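Local coordinates for hypothetical UPF0204 protein AF0625 (Archaeoglobus fulgidus, PDB 1YQE) that probably hydrolyses D-aminoacyl-tRNAs to free tRNA and D-amino acids, acting as a zinc-dependent D-aminoacyl-tRNA deacylase, at residues A[87-92]-A[155-160]; A[12-17]-A[76-81]; A[129-134]-A[164-169]; A[135-140]-A[197-202]. All coordinates share one frame; numbering follows the deposited sequence.

Interaction 1 (A[87-92]-A[155-160]); sequences KIFTVH and YEIGST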
loop_
_atom_site.group_PDB
_atom_site.type_symbol
_atom_site.label_atom_id
_atom_site.label_comp_id
_atom_site.label_asym_id
_atom_site.label_seq_id
_atom_site.Cartn_x
_atom_site.Cartn_y
_atom_site.Cartn_z
ATOM N N LYS A 87 5.884 17.256 2.834
ATOM C CA LYS A 87 6.927 16.299 2.475
ATOM C C LYS A 87 6.589 15.013 3.220
ATOM O O LYS A 87 6.697 14.946 4.446
ATOM C CB LYS A 87 8.304 16.817 2.904
ATOM C CG LYS A 87 8.760 18.072 2.166
ATOM C CD LYS A 87 10.151 18.496 2.622
ATOM C CE LYS A 87 10.644 19.717 1.860
ATOM N NZ LYS A 87 10.852 19.422 0.413
ATOM N N ILE A 88 6.168 13.990 2.483
ATOM C CA ILE A 88 5.782 12.743 3.118
ATOM C C ILE A 88 6.133 11.473 2.362
ATOM O O ILE A 88 6.356 11.486 1.153
ATOM C CB ILE A 88 4.250 12.704 3.375
ATOM C CG1 ILE A 88 3.507 13.051 2.085
ATOM C CG2 ILE A 88 3.867 13.676 4.492
ATOM C CD1 ILE A 88 1.990 13.030 2.221
ATOM N N PHE A 89 6.192 10.383 3.116
ATOM C CA PHE A 89 6.429 9.049 2.579
ATOM C C PHE A 89 5.066 8.407 2.834
ATOM O O PHE A 89 4.564 8.481 3.951
ATOM C CB PHE A 89 7.483 8.300 3.400
ATOM C CG PHE A 89 8.876 8.830 3.243
ATOM C CD1 PHE A 89 9.532 8.748 2.020
ATOM C CD2 PHE A 89 9.548 9.382 4.330
ATOM C CE1 PHE A 89 10.843 9.206 1.875
ATOM C CE2 PHE A 89 10.860 9.841 4.198
ATOM C CZ PHE A 89 11.506 9.753 2.968
ATOM N N THR A 90 4.449 7.798 1.830
ATOM C CA THR A 90 3.151 7.186 2.078
ATOM C C THR A 90 3.045 5.745 1.610
ATOM O O THR A 90 3.859 5.260 0.823
ATOM C CB THR A 90 1.997 7.977 1.413
ATOM O OG1 THR A 90 2.042 7.786 -0.007
ATOM C CG2 THR A 90 2.113 9.466 1.727
ATOM N N VAL A 91 2.034 5.069 2.140
ATOM C CA VAL A 91 1.728 3.693 1.793
ATOM C C VAL A 91 0.212 3.574 1.710
ATOM O O VAL A 91 -0.515 4.141 2.535
ATOM C CB VAL A 91 2.240 2.696 2.859
ATOM C CG1 VAL A 91 1.750 1.289 2.537
ATOM C CG2 VAL A 91 3.761 2.714 2.897
ATOM N N HIS A 92 -0.261 2.861 0.694
ATOM C CA HIS A 92 -1.688 2.633 0.524
ATOM C C HIS A 92 -1.900 1.561 -0.528
ATOM O O HIS A 92 -0.998 1.251 -1.311
ATOM C CB HIS A 92 -2.418 3.909 0.085
ATOM C CG HIS A 92 -2.338 4.187 -1.388
ATOM N ND1 HIS A 92 -1.282 4.858 -1.967
ATOM C CD2 HIS A 92 -3.197 3.897 -2.397
ATOM C CE1 HIS A 92 -1.495 4.973 -3.267
ATOM N NE2 HIS A 92 -2.649 4.399 -3.554
ATOM N N TYR A 155 4.068 2.497 -2.672
ATOM C CA TYR A 155 5.067 3.086 -1.786
ATOM C C TYR A 155 5.469 4.370 -2.489
ATOM O O TYR A 155 6.081 4.330 -3.553
ATOM C CB TYR A 155 6.244 2.121 -1.645
ATOM C CG TYR A 155 5.799 0.750 -1.180
ATOM C CD1 TYR A 155 5.202 -0.156 -2.064
ATOM C CD2 TYR A 155 5.903 0.388 0.158
ATOM C CE1 TYR A 155 4.713 -1.391 -1.611
ATOM C CE2 TYR A 155 5.427 -0.826 0.617
ATOM C CZ TYR A 155 4.831 -1.714 -0.267
ATOM O OH TYR A 155 4.358 -2.910 0.218
ATOM N N GLU A 156 5.122 5.510 -1.895
ATOM C CA GLU A 156 5.377 6.783 -2.549
ATOM C C GLU A 156 6.128 7.847 -1.760
ATOM O O GLU A 156 6.379 7.711 -0.562
ATOM C CB GLU A 156 4.035 7.367 -3.005
ATOM C CG GLU A 156 3.084 6.320 -3.574
ATOM C CD GLU A 156 1.715 6.875 -3.929
ATOM O OE1 GLU A 156 1.262 7.843 -3.278
ATOM O OE2 GLU A 156 1.085 6.330 -4.856
ATOM N N ILE A 157 6.461 8.917 -2.478
ATOM C CA ILE A 157 7.151 10.080 -1.938
ATOM C C ILE A 157 6.304 11.283 -2.331
ATOM O O ILE A 157 6.036 11.482 -3.520
ATOM C CB ILE A 157 8.539 10.260 -2.576
ATOM C CG1 ILE A 157 9.411 9.041 -2.285
ATOM C CG2 ILE A 157 9.197 11.526 -2.046
ATOM C CD1 ILE A 157 10.777 9.109 -2.941
ATOM N N GLY A 158 5.837 12.048 -1.372
ATOM C CA GLY A 158 5.464 13.371 -1.845
ATOM C C GLY A 158 5.809 14.576 -0.987
ATOM O O GLY A 158 6.651 14.518 -0.090
ATOM N N SER A 159 5.065 15.607 -1.748
ATOM C CA SER A 159 3.778 15.783 -2.419
ATOM C C SER A 159 3.908 16.579 -3.712
ATOM O O SER A 159 2.948 16.692 -4.477
ATOM C CB SER A 159 2.781 16.488 -1.493
ATOM O OG SER A 159 2.406 15.652 -0.412
ATOM N N THR A 160 5.094 17.130 -3.954
ATOM C CA THR A 160 5.333 17.912 -5.160
ATOM C C THR A 160 6.622 17.487 -5.849
ATOM O O THR A 160 7.334 16.599 -5.374
ATOM C CB THR A 160 5.444 19.422 -4.847
ATOM O OG1 THR A 160 6.754 19.714 -4.336
ATOM C CG2 THR A 160 4.398 19.827 -3.817
HETATM O O HOH W 1 6.883 5.444 1.072
#
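Glu156 and Thr90 form a hydrogen-bonded pair between the antiparallel strands 88-92 and 155-159, and their side chains cross obliquely on one face of the sheet. Glu156 CG stands anti to the carbonyl carbon, and the chain is extended beyond it, carrying the carboxylate past Thr90 to His92. On the way Glu156 CB passes 3.6 Å from Thr90 OG1. At the end OE2 of Glu156 lies 3.3 Å from His92 CE1, at the edge of an imidazole whose plane is turned 76° from that of the carboxylate. The other face carries apolar groups. Phe89 presents its ring edge to Ile157, with CD1 4.3 Å from CG1 of the isoleucine, while Val91 and Tyr155 lie side by side and point the same way. Helices 114-125 and 167-182 cover this face. In the backbone, Ile88 and Gly158 exchange short bonds, 2.7 Å from Ile88 N to Gly158 O and 2.6 Å from Gly158 N to Ile88 O. Thr90 and Glu156 are paired in the same reciprocal way, and one water donates to both of their carbonyl oxygens. A cis peptide follows Gly158. The two strands thus separate an apolar face, packed under helices, from one where polar groups stand beside Ile88: there Thr90 OG1 bonds to Glu139, and Glu156 helps to line the pyrophosphate pocket.

Interaction 2 (A[12-17]-A[76-81]); sequences ESDTAG and FASRHS. With POP (pyrophosphate 2-), chain B.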
loop_
_atom_site.group_PDB
_atom_site.type_symbol
_atom_site.label_atom_id
_atom_site.label_comp_id
_atom_site.label_asym_id
_atom_site.label_seq_id
_atom_site.Cartn_x
_atom_site.Cartn_y
_atom_site.Cartn_z
ATOM N N GLU A 12 7.849 4.792 -16.381
ATOM C CA GLU A 12 8.955 5.434 -17.076
ATOM C C GLU A 12 8.917 6.957 -16.972
ATOM O O GLU A 12 9.962 7.605 -16.948
ATOM C CB GLU A 12 8.972 5.001 -18.547
ATOM C CG GLU A 12 9.489 3.576 -18.739
ATOM C CD GLU A 12 9.395 3.085 -20.173
ATOM O OE1 GLU A 12 9.821 3.823 -21.091
ATOM O OE2 GLU A 12 8.904 1.953 -20.379
ATOM N N SER A 13 7.717 7.523 -16.886
ATOM C CA SER A 13 7.568 8.972 -16.789
ATOM C C SER A 13 7.401 9.512 -15.371
ATOM O O SER A 13 7.072 10.682 -15.197
ATOM C CB SER A 13 6.383 9.439 -17.640
ATOM O OG SER A 13 5.179 8.821 -17.227
ATOM N N ASP A 14 7.630 8.674 -14.362
ATOM C CA ASP A 14 7.497 9.113 -12.972
ATOM C C ASP A 14 8.870 9.356 -12.351
ATOM O O ASP A 14 9.617 8.413 -12.088
ATOM C CB ASP A 14 6.747 8.058 -12.148
ATOM C CG ASP A 14 6.390 8.547 -10.744
ATOM O OD1 ASP A 14 7.294 9.002 -10.005
ATOM O OD2 ASP A 14 5.197 8.470 -10.378
ATOM N N THR A 15 9.191 10.623 -12.110
ATOM C CA THR A 15 10.475 10.989 -11.520
ATOM C C THR A 15 10.771 10.240 -10.218
ATOM O O THR A 15 11.867 9.708 -10.034
ATOM C CB THR A 15 10.538 12.502 -11.234
ATOM O OG1 THR A 15 10.375 13.227 -12.458
ATOM C CG2 THR A 15 11.874 12.868 -10.611
ATOM N N ALA A 16 9.798 10.207 -9.315
ATOM C CA ALA A 16 9.975 9.519 -8.039
ATOM C C ALA A 16 10.228 8.037 -8.284
ATOM O O ALA A 16 11.165 7.455 -7.734
ATOM C CB ALA A 16 8.737 9.703 -7.167
ATOM N N GLY A 17 9.384 7.430 -9.111
ATOM C CA GLY A 17 9.540 6.020 -9.418
ATOM C C GLY A 17 10.904 5.711 -10.011
ATOM O O GLY A 17 11.522 4.699 -9.673
ATOM N N PHE A 76 4.458 -1.201 -5.916
ATOM C CA PHE A 76 4.434 -0.094 -6.867
ATOM C C PHE A 76 5.210 1.063 -6.267
ATOM O O PHE A 76 4.934 1.474 -5.141
ATOM C CB PHE A 76 3.002 0.376 -7.138
ATOM C CG PHE A 76 2.167 -0.611 -7.898
ATOM C CD1 PHE A 76 1.195 -1.359 -7.251
ATOM C CD2 PHE A 76 2.340 -0.775 -9.273
ATOM C CE1 PHE A 76 0.397 -2.259 -7.959
ATOM C CE2 PHE A 76 1.549 -1.672 -9.988
ATOM C CZ PHE A 76 0.575 -2.414 -9.329
ATOM N N ALA A 77 6.177 1.581 -7.019
ATOM C CA ALA A 77 6.994 2.703 -6.572
ATOM C C ALA A 77 6.521 3.898 -7.384
ATOM O O ALA A 77 6.610 3.894 -8.608
ATOM C CB ALA A 77 8.467 2.423 -6.844
ATOM N N SER A 78 6.012 4.918 -6.706
ATOM C CA SER A 78 5.495 6.076 -7.408
ATOM C C SER A 78 5.550 7.354 -6.592
ATOM O O SER A 78 5.842 7.345 -5.400
ATOM C CB SER A 78 4.043 5.806 -7.820
ATOM O OG SER A 78 3.351 7.012 -8.104
ATOM N N ARG A 79 5.272 8.465 -7.256
ATOM C CA ARG A 79 5.249 9.746 -6.583
ATOM C C ARG A 79 3.849 9.909 -6.002
ATOM O O ARG A 79 2.923 9.179 -6.371
ATOM C CB ARG A 79 5.514 10.869 -7.587
ATOM C CG ARG A 79 4.513 10.909 -8.731
ATOM C CD ARG A 79 4.816 12.047 -9.689
ATOM N NE ARG A 79 4.044 11.944 -10.922
ATOM C CZ ARG A 79 2.726 12.079 -10.999
ATOM N NH1 ARG A 79 2.016 12.329 -9.908
ATOM N NH2 ARG A 79 2.114 11.956 -12.170
ATOM N N HIS A 80 3.707 10.849 -5.076
ATOM C CA HIS A 80 2.410 11.150 -4.486
ATOM C C HIS A 80 2.191 12.644 -4.690
ATOM O O HIS A 80 3.015 13.456 -4.275
ATOM C CB HIS A 80 2.377 10.825 -2.989
ATOM C CG HIS A 80 1.169 11.371 -2.289
ATOM N ND1 HIS A 80 -0.117 11.011 -2.633
ATOM C CD2 HIS A 80 1.051 12.297 -1.307
ATOM C CE1 HIS A 80 -0.974 11.695 -1.897
ATOM N NE2 HIS A 80 -0.292 12.483 -1.085
ATOM N N SER A 81 1.089 13.002 -5.340
ATOM C CA SER A 81 0.792 14.406 -5.589
ATOM C C SER A 81 -0.315 14.892 -4.659
ATOM O O SER A 81 -1.370 14.273 -4.563
ATOM C CB SER A 81 0.373 14.600 -7.051
ATOM O OG SER A 81 0.162 15.971 -7.342
HETATM P P1 POP B . -0.905 10.651 -9.389
HETATM O O1 POP B . -0.818 12.168 -9.435
HETATM O O2 POP B . 0.172 10.076 -10.318
HETATM O O3 POP B . -2.258 10.157 -9.880
HETATM O O POP B . -0.561 10.060 -7.874
HETATM P P2 POP B . -1.597 10.141 -6.577
HETATM O O4 POP B . -2.862 10.902 -6.872
HETATM O O5 POP B . -0.891 10.773 -5.424
HETATM O O6 POP B . -1.856 8.592 -6.225
#
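The N-terminal cap of helix 15-24 meets strand 73-81 at the pyrophosphate site, where one carboxylate, that of Asp14, serves both helix and strand. CG of Asp14 is anti to the backbone N (chi1 -171°), which places that carbon against Arg79. OD1 of Asp14 accepts Gly17 N of its own helix at 2.8 Å, from above the carboxylate plane. OD2 of Asp14 takes Arg79 N at 3.1 Å on its syn side, by a nearly straight bond (165°). The same oxygen also lies against the start of the arginine side chain, 3.0 Å from Arg79 CG. Its salt bridge to Arg79 NE is long, 3.7 Å, and purely one of charge, because the oxygen is well out of the guanidinium plane. The Arg79 chain is extended from CG to NE, and beyond it NH1 donates to pyrophosphate O1 at 2.9 Å, in plane at the guanidinium edge. Asp14 is therefore probably a second-shell residue that steadies Arg79. Ser81 N binds pyrophosphate O5 at 3.0 Å, and His80 ND1 adds a weak bond to the same oxygen. Ala16 CB packs 3.5 Å from Arg79 CB. Strand 73-81 runs between the parallel neighbours 6-11 and 152-159, while Trp164 of helix 161-164 touches Ala16 and makes a cation-pi contact with Arg79.

Interaction 3 (A[129-134]-A[164-169]); sequences DRKPEF and WKDREA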
loop_
_atom_site.group_PDB
_atom_site.type_symbol
_atom_site.label_atom_id
_atom_site.label_comp_id
_atom_site.label_asym_id
_atom_site.label_seq_id
_atom_site.Cartn_x
_atom_site.Cartn_y
_atom_site.Cartn_z
ATOM N N ASP A 129 14.717 9.466 10.594
ATOM C CA ASP A 129 15.498 10.595 11.091
ATOM C C ASP A 129 16.585 11.077 10.134
ATOM O O ASP A 129 17.212 12.113 10.371
ATOM C CB ASP A 129 16.099 10.269 12.457
ATOM C CG ASP A 129 15.044 10.172 13.542
ATOM O OD1 ASP A 129 14.202 11.089 13.634
ATOM O OD2 ASP A 129 15.060 9.187 14.307
ATOM N N ARG A 130 16.806 10.334 9.055
ATOM C CA ARG A 130 17.795 10.730 8.059
ATOM C C ARG A 130 17.236 11.889 7.241
ATOM O O ARG A 130 17.992 12.684 6.678
ATOM C CB ARG A 130 18.137 9.563 7.130
ATOM C CG ARG A 130 19.152 8.575 7.701
ATOM C CD ARG A 130 19.526 7.541 6.656
ATOM N NE ARG A 130 19.933 8.177 5.406
ATOM C CZ ARG A 130 20.032 7.549 4.240
ATOM N NH1 ARG A 130 19.754 6.254 4.151
ATOM N NH2 ARG A 130 20.393 8.222 3.157
ATOM N N LYS A 131 15.906 11.969 7.181
ATOM C CA LYS A 131 15.203 13.026 6.458
ATOM C C LYS A 131 14.211 13.651 7.433
ATOM O O LYS A 131 12.998 13.461 7.314
ATOM C CB LYS A 131 14.458 12.443 5.253
ATOM C CG LYS A 131 15.370 11.843 4.192
ATOM C CD LYS A 131 16.132 12.921 3.436
ATOM C CE LYS A 131 15.185 13.768 2.591
ATOM N NZ LYS A 131 15.871 14.894 1.907
ATOM N N PRO A 132 14.722 14.412 8.412
ATOM C CA PRO A 132 13.924 15.084 9.443
ATOM C C PRO A 132 12.750 15.921 8.944
ATOM O O PRO A 132 11.735 16.033 9.634
ATOM C CB PRO A 132 14.961 15.934 10.178
ATOM C CG PRO A 132 16.216 15.150 10.020
ATOM C CD PRO A 132 16.148 14.750 8.569
ATOM N N GLU A 133 12.882 16.507 7.757
ATOM C CA GLU A 133 11.817 17.346 7.213
ATOM C C GLU A 133 10.657 16.517 6.663
ATOM O O GLU A 133 9.611 17.063 6.305
ATOM C CB GLU A 133 12.357 18.268 6.109
ATOM C CG GLU A 133 12.606 17.576 4.770
ATOM C CD GLU A 133 13.938 16.843 4.698
ATOM O OE1 GLU A 133 14.394 16.304 5.731
ATOM O OE2 GLU A 133 14.520 16.797 3.593
ATOM N N PHE A 134 10.847 15.203 6.595
ATOM C CA PHE A 134 9.812 14.306 6.088
ATOM C C PHE A 134 9.040 13.616 7.198
ATOM O O PHE A 134 9.551 13.392 8.294
ATOM C CB PHE A 134 10.413 13.231 5.179
ATOM C CG PHE A 134 10.568 13.656 3.752
ATOM C CD1 PHE A 134 11.537 14.585 3.386
ATOM C CD2 PHE A 134 9.736 13.130 2.765
ATOM C CE1 PHE A 134 11.675 14.983 2.058
ATOM C CE2 PHE A 134 9.867 13.524 1.436
ATOM C CZ PHE A 134 10.840 14.452 1.083
ATOM N N TRP A 164 9.655 14.701 -5.373
ATOM C CA TRP A 164 9.807 13.632 -6.355
ATOM C C TRP A 164 11.237 13.550 -6.886
ATOM O O TRP A 164 11.727 12.470 -7.217
ATOM C CB TRP A 164 8.845 13.828 -7.530
ATOM C CG TRP A 164 7.414 14.078 -7.141
ATOM C CD1 TRP A 164 6.792 13.700 -5.984
ATOM C CD2 TRP A 164 6.427 14.757 -7.923
ATOM N NE1 TRP A 164 5.476 14.106 -5.996
ATOM C CE2 TRP A 164 5.227 14.757 -7.175
ATOM C CE3 TRP A 164 6.439 15.367 -9.186
ATOM C CZ2 TRP A 164 4.049 15.345 -7.649
ATOM C CZ3 TRP A 164 5.266 15.952 -9.658
ATOM C CH2 TRP A 164 4.089 15.936 -8.889
ATOM N N LYS A 165 11.909 14.692 -6.962
ATOM C CA LYS A 165 13.275 14.733 -7.465
ATOM C C LYS A 165 14.305 14.531 -6.356
ATOM O O LYS A 165 15.508 14.475 -6.622
ATOM C CB LYS A 165 13.536 16.071 -8.163
ATOM C CG LYS A 165 12.649 16.328 -9.372
ATOM C CD LYS A 165 13.025 17.634 -10.053
ATOM C CE LYS A 165 12.205 17.863 -11.312
ATOM N NZ LYS A 165 12.342 16.732 -12.277
ATOM N N ASP A 166 13.830 14.416 -5.117
ATOM C CA ASP A 166 14.708 14.235 -3.966
ATOM C C ASP A 166 15.416 12.885 -4.054
ATOM O O ASP A 166 14.805 11.838 -3.841
ATOM C CB ASP A 166 13.890 14.319 -2.673
ATOM C CG ASP A 166 14.759 14.488 -1.438
ATOM O OD1 ASP A 166 15.776 13.780 -1.323
ATOM O OD2 ASP A 166 14.415 15.323 -0.574
ATOM N N ARG A 167 16.709 12.920 -4.365
ATOM C CA ARG A 167 17.512 11.707 -4.499
ATOM C C ARG A 167 17.592 10.874 -3.224
ATOM O O ARG A 167 17.425 9.657 -3.263
ATOM C CB ARG A 167 18.933 12.063 -4.943
ATOM C CG ARG A 167 19.323 11.536 -6.316
ATOM C CD ARG A 167 18.497 12.176 -7.422
ATOM N NE ARG A 167 19.056 11.896 -8.744
ATOM C CZ ARG A 167 18.520 12.307 -9.888
ATOM N NH1 ARG A 167 17.400 13.019 -9.883
ATOM N NH2 ARG A 167 19.107 12.011 -11.040
ATOM N N GLU A 168 17.860 11.525 -2.097
ATOM C CA GLU A 168 17.971 10.803 -0.839
ATOM C C GLU A 168 16.648 10.235 -0.353
ATOM O O GLU A 168 16.618 9.169 0.261
ATOM C CB GLU A 168 18.574 11.692 0.243
ATOM C CG GLU A 168 18.651 10.998 1.585
ATOM C CD GLU A 168 19.586 11.686 2.545
ATOM O OE1 GLU A 168 19.655 12.935 2.526
ATOM O OE2 GLU A 168 20.242 10.975 3.329
ATOM N N ALA A 169 15.554 10.946 -0.609
ATOM C CA ALA A 169 14.245 10.459 -0.199
ATOM C C ALA A 169 13.998 9.129 -0.910
ATOM O O ALA A 169 13.519 8.169 -0.305
ATOM C CB ALA A 169 13.150 11.472 -0.570
HETATM O O HOH W 2 18.581 15.213 1.150
#
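The Phe134 ring and the Asp166 carboxylate reach toward each other tip to tip, their planes 84° apart, with Phe134 CE1 3.8 Å from OD2 of Asp166. The setting is an N-capped helix start held to a type I beta turn by a salt-bridge network. Glu133 CD lies in the ring plane of Phe134 at its edge, Ala169 CB approaches CZ obliquely, and the ring of Phe89 meets that of Phe134. The second flat pair is Arg130 with Glu168, whose planes are 54° apart. Here NH2 of Arg130 donates in the guanidinium plane to the anti lone pair of Glu168 OE2, at 2.8 Å. Asp166 caps helix 167-182 by accepting Ala169 N on OD1, 2.9 Å away, and the turn spans Lys131 to Phe134. Lys131 links the two. Its chain bends at chi2 (-71°), which brings CD to 3.6 Å from Glu168 OE1, and bends again at chi3. NZ of Lys131 then meets the syn lone pair of Asp166 OD2 at 2.9 Å and, at the same distance, OE2 of Glu133. The ammonium group probably offsets the repulsion between the two like charges, Glu133 OE2 and Asp166 OD2, which lie 4.4 Å apart. Arg130 NH1 carries the charge pairing further along the helix, to Glu171 and Glu175. A water accepts from Lys131 NZ at 2.8 Å and donates to Glu168 OE1.

Interaction 4 (A[135-140]-A[197-202]); sequences EFTMEV and THYAPR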
loop_
_atom_site.group_PDB
_atom_site.type_symbol
_atom_site.label_atom_id
_atom_site.label_comp_id
_atom_site.label_asym_id
_atom_site.label_seq_id
_atom_site.Cartn_x
_atom_site.Cartn_y
_atom_site.Cartn_z
ATOM N N GLU A 135 7.799 13.264 6.896
ATOM C CA GLU A 135 6.950 12.585 7.855
ATOM C C GLU A 135 6.317 11.389 7.163
ATOM O O GLU A 135 6.095 11.417 5.956
ATOM C CB GLU A 135 5.863 13.543 8.348
ATOM C CG GLU A 135 4.967 12.977 9.427
ATOM C CD GLU A 135 3.951 13.990 9.921
ATOM O OE1 GLU A 135 4.368 15.060 10.418
ATOM O OE2 GLU A 135 2.735 13.717 9.810
ATOM N N PHE A 136 6.055 10.327 7.913
ATOM C CA PHE A 136 5.416 9.157 7.326
ATOM C C PHE A 136 3.929 9.163 7.631
ATOM O O PHE A 136 3.503 9.596 8.699
ATOM C CB PHE A 136 5.980 7.849 7.875
ATOM C CG PHE A 136 5.106 6.667 7.565
ATOM C CD1 PHE A 136 5.022 6.173 6.266
ATOM C CD2 PHE A 136 4.285 6.118 8.542
ATOM C CE1 PHE A 136 4.127 5.157 5.943
ATOM C CE2 PHE A 136 3.384 5.100 8.228
ATOM C CZ PHE A 136 3.309 4.621 6.921
ATOM N N THR A 137 3.140 8.659 6.692
ATOM C CA THR A 137 1.712 8.576 6.893
ATOM C C THR A 137 1.093 7.555 5.953
ATOM O O THR A 137 1.563 7.343 4.831
ATOM C CB THR A 137 1.016 9.939 6.664
ATOM O OG1 THR A 137 -0.349 9.853 7.093
ATOM C CG2 THR A 137 1.049 10.322 5.189
ATOM N N MET A 138 0.053 6.897 6.436
ATOM C CA MET A 138 -0.667 5.947 5.619
ATOM C C MET A 138 -1.626 6.809 4.815
ATOM O O MET A 138 -1.854 7.976 5.148
ATOM C CB MET A 138 -1.489 4.998 6.488
ATOM C CG MET A 138 -0.700 3.934 7.216
ATOM S SD MET A 138 0.082 2.784 6.074
ATOM C CE MET A 138 -1.345 1.874 5.475
ATOM N N GLU A 139 -2.149 6.239 3.738
ATOM C CA GLU A 139 -3.153 6.898 2.920
ATOM C C GLU A 139 -4.261 5.862 2.888
ATOM O O GLU A 139 -3.983 4.663 2.859
ATOM C CB GLU A 139 -2.665 7.138 1.494
ATOM C CG GLU A 139 -1.847 8.390 1.283
ATOM C CD GLU A 139 -1.493 8.585 -0.177
ATOM O OE1 GLU A 139 -2.426 8.711 -0.999
ATOM O OE2 GLU A 139 -0.287 8.607 -0.508
ATOM N N VAL A 140 -5.511 6.304 2.924
ATOM C CA VAL A 140 -6.614 5.359 2.869
ATOM C C VAL A 140 -6.622 4.743 1.476
ATOM O O VAL A 140 -5.902 5.195 0.583
ATOM C CB VAL A 140 -7.966 6.061 3.106
ATOM C CG1 VAL A 140 -8.025 6.607 4.524
ATOM C CG2 VAL A 140 -8.148 7.180 2.091
ATOM N N THR A 197 -9.693 10.598 8.353
ATOM C CA THR A 197 -9.477 11.480 7.216
ATOM C C THR A 197 -8.593 10.731 6.214
ATOM O O THR A 197 -8.096 9.645 6.520
ATOM C CB THR A 197 -8.796 12.788 7.657
ATOM O OG1 THR A 197 -7.684 12.487 8.509
ATOM C CG2 THR A 197 -9.789 13.669 8.409
ATOM N N HIS A 198 -8.390 11.310 5.032
ATOM C CA HIS A 198 -7.605 10.665 3.979
ATOM C C HIS A 198 -6.205 10.172 4.344
ATOM O O HIS A 198 -5.674 9.278 3.680
ATOM C CB HIS A 198 -7.522 11.573 2.743
ATOM C CG HIS A 198 -6.820 12.872 2.986
ATOM N ND1 HIS A 198 -7.265 13.802 3.900
ATOM C CD2 HIS A 198 -5.709 13.402 2.421
ATOM C CE1 HIS A 198 -6.460 14.849 3.889
ATOM N NE2 HIS A 198 -5.507 14.631 3.001
ATOM N N TYR A 199 -5.598 10.747 5.378
ATOM C CA TYR A 199 -4.265 10.305 5.788
ATOM C C TYR A 199 -4.304 9.342 6.977
ATOM O O TYR A 199 -3.282 9.098 7.622
ATOM C CB TYR A 199 -3.358 11.500 6.111
ATOM C CG TYR A 199 -2.807 12.204 4.885
ATOM C CD1 TYR A 199 -2.327 11.475 3.793
ATOM C CD2 TYR A 199 -2.733 13.597 4.828
ATOM C CE1 TYR A 199 -1.787 12.114 2.674
ATOM C CE2 TYR A 199 -2.192 14.250 3.711
ATOM C CZ TYR A 199 -1.722 13.501 2.640
ATOM O OH TYR A 199 -1.193 14.140 1.533
ATOM N N ALA A 200 -5.490 8.810 7.262
ATOM C CA ALA A 200 -5.687 7.838 8.343
ATOM C C ALA A 200 -4.724 7.978 9.521
ATOM O O ALA A 200 -3.811 7.169 9.681
ATOM C CB ALA A 200 -5.592 6.428 7.772
ATOM N N PRO A 201 -4.926 9.000 10.368
ATOM C CA PRO A 201 -4.085 9.269 11.543
ATOM C C PRO A 201 -3.982 8.097 12.524
ATOM O O PRO A 201 -2.881 7.704 12.926
ATOM C CB PRO A 201 -4.762 10.480 12.187
ATOM C CG PRO A 201 -5.451 11.150 11.046
ATOM C CD PRO A 201 -6.011 9.991 10.265
ATOM N N ARG A 202 -5.126 7.548 12.918
ATOM C CA ARG A 202 -5.137 6.431 13.861
ATOM C C ARG A 202 -4.399 5.236 13.266
ATOM O O ARG A 202 -3.516 4.658 13.906
ATOM C CB ARG A 202 -6.577 6.023 14.211
ATOM C CG ARG A 202 -7.450 7.125 14.831
ATOM C CD ARG A 202 -7.004 7.517 16.239
ATOM N NE ARG A 202 -5.803 8.348 16.235
ATOM C CZ ARG A 202 -5.753 9.593 15.771
ATOM N NH1 ARG A 202 -6.840 10.167 15.270
ATOM N NH2 ARG A 202 -4.613 10.266 15.804
#
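Tyr199 packs against Thr137 and Glu139. CB of Tyr199 lies 3.6 Å from Thr137 OG1, the two side chains crossing at about a right angle. CG, anti to the carbonyl carbon (chi1 -78°), comes to 4.1 Å from the same Thr137 OG1. Further out, CD1 of Tyr199 is 3.8 Å from Thr137 CG2 and equally close to Met138 O. CE1 meets Glu139 CG, which lies in the ring plane at its edge, 4.0 Å away; Glu139 and Tyr199 run side by side and point the same way, although carboxylate and ring are nearly perpendicular. Glu139 OE2 bonds to Thr90 OG1, and OE1 to His142. One face of the Tyr199 ring carries His198, whose CD2 sits over the centre, 3.7 Å above the plane. At the tip, OH of Tyr199 bonds to Asp84 and to His80 NE2, the ring nitrogen other than the ND1 that weakly binds pyrophosphate. The backbones are joined by Val140 N donating to His198 O at 3.1 Å (161°). Val140 CG1 then rests 4.1 Å from Ala200 CB, at the N-cap of the next helix. The type I turn 197-200, which comes after strand 189-194 of the parallel sheet, docks on the end of edge strand 135-138 and the residues just after it, before entering helix 201-209, whose Thr204 accepts Met138 N and whose Met207 touches Met138.

Three contacts follow the mixed sheet: interaction 2 on strand 73-81, interaction 1 between the next two strands, 152-159 and 88-92, and interaction 4 at edge strand 135-138. The centre of interaction 1 is about 10 Å from those of interactions 2 and 4, which lie about 19 Å apart. Interaction 3, centred about 11 Å from interaction 1, ties the loop before strand 135-138 to helix 167-182. Interaction 2 closes first along the chain; the segments of the other three alternate, joining mixed sheet, helix 167-182 and the turn before helix 201-209 through distant residues. Residues of interactions 1 and 2 line the pyrophosphate pocket, and Tyr199 of interaction 4 bonds to its His80, probably helping to hold that ring.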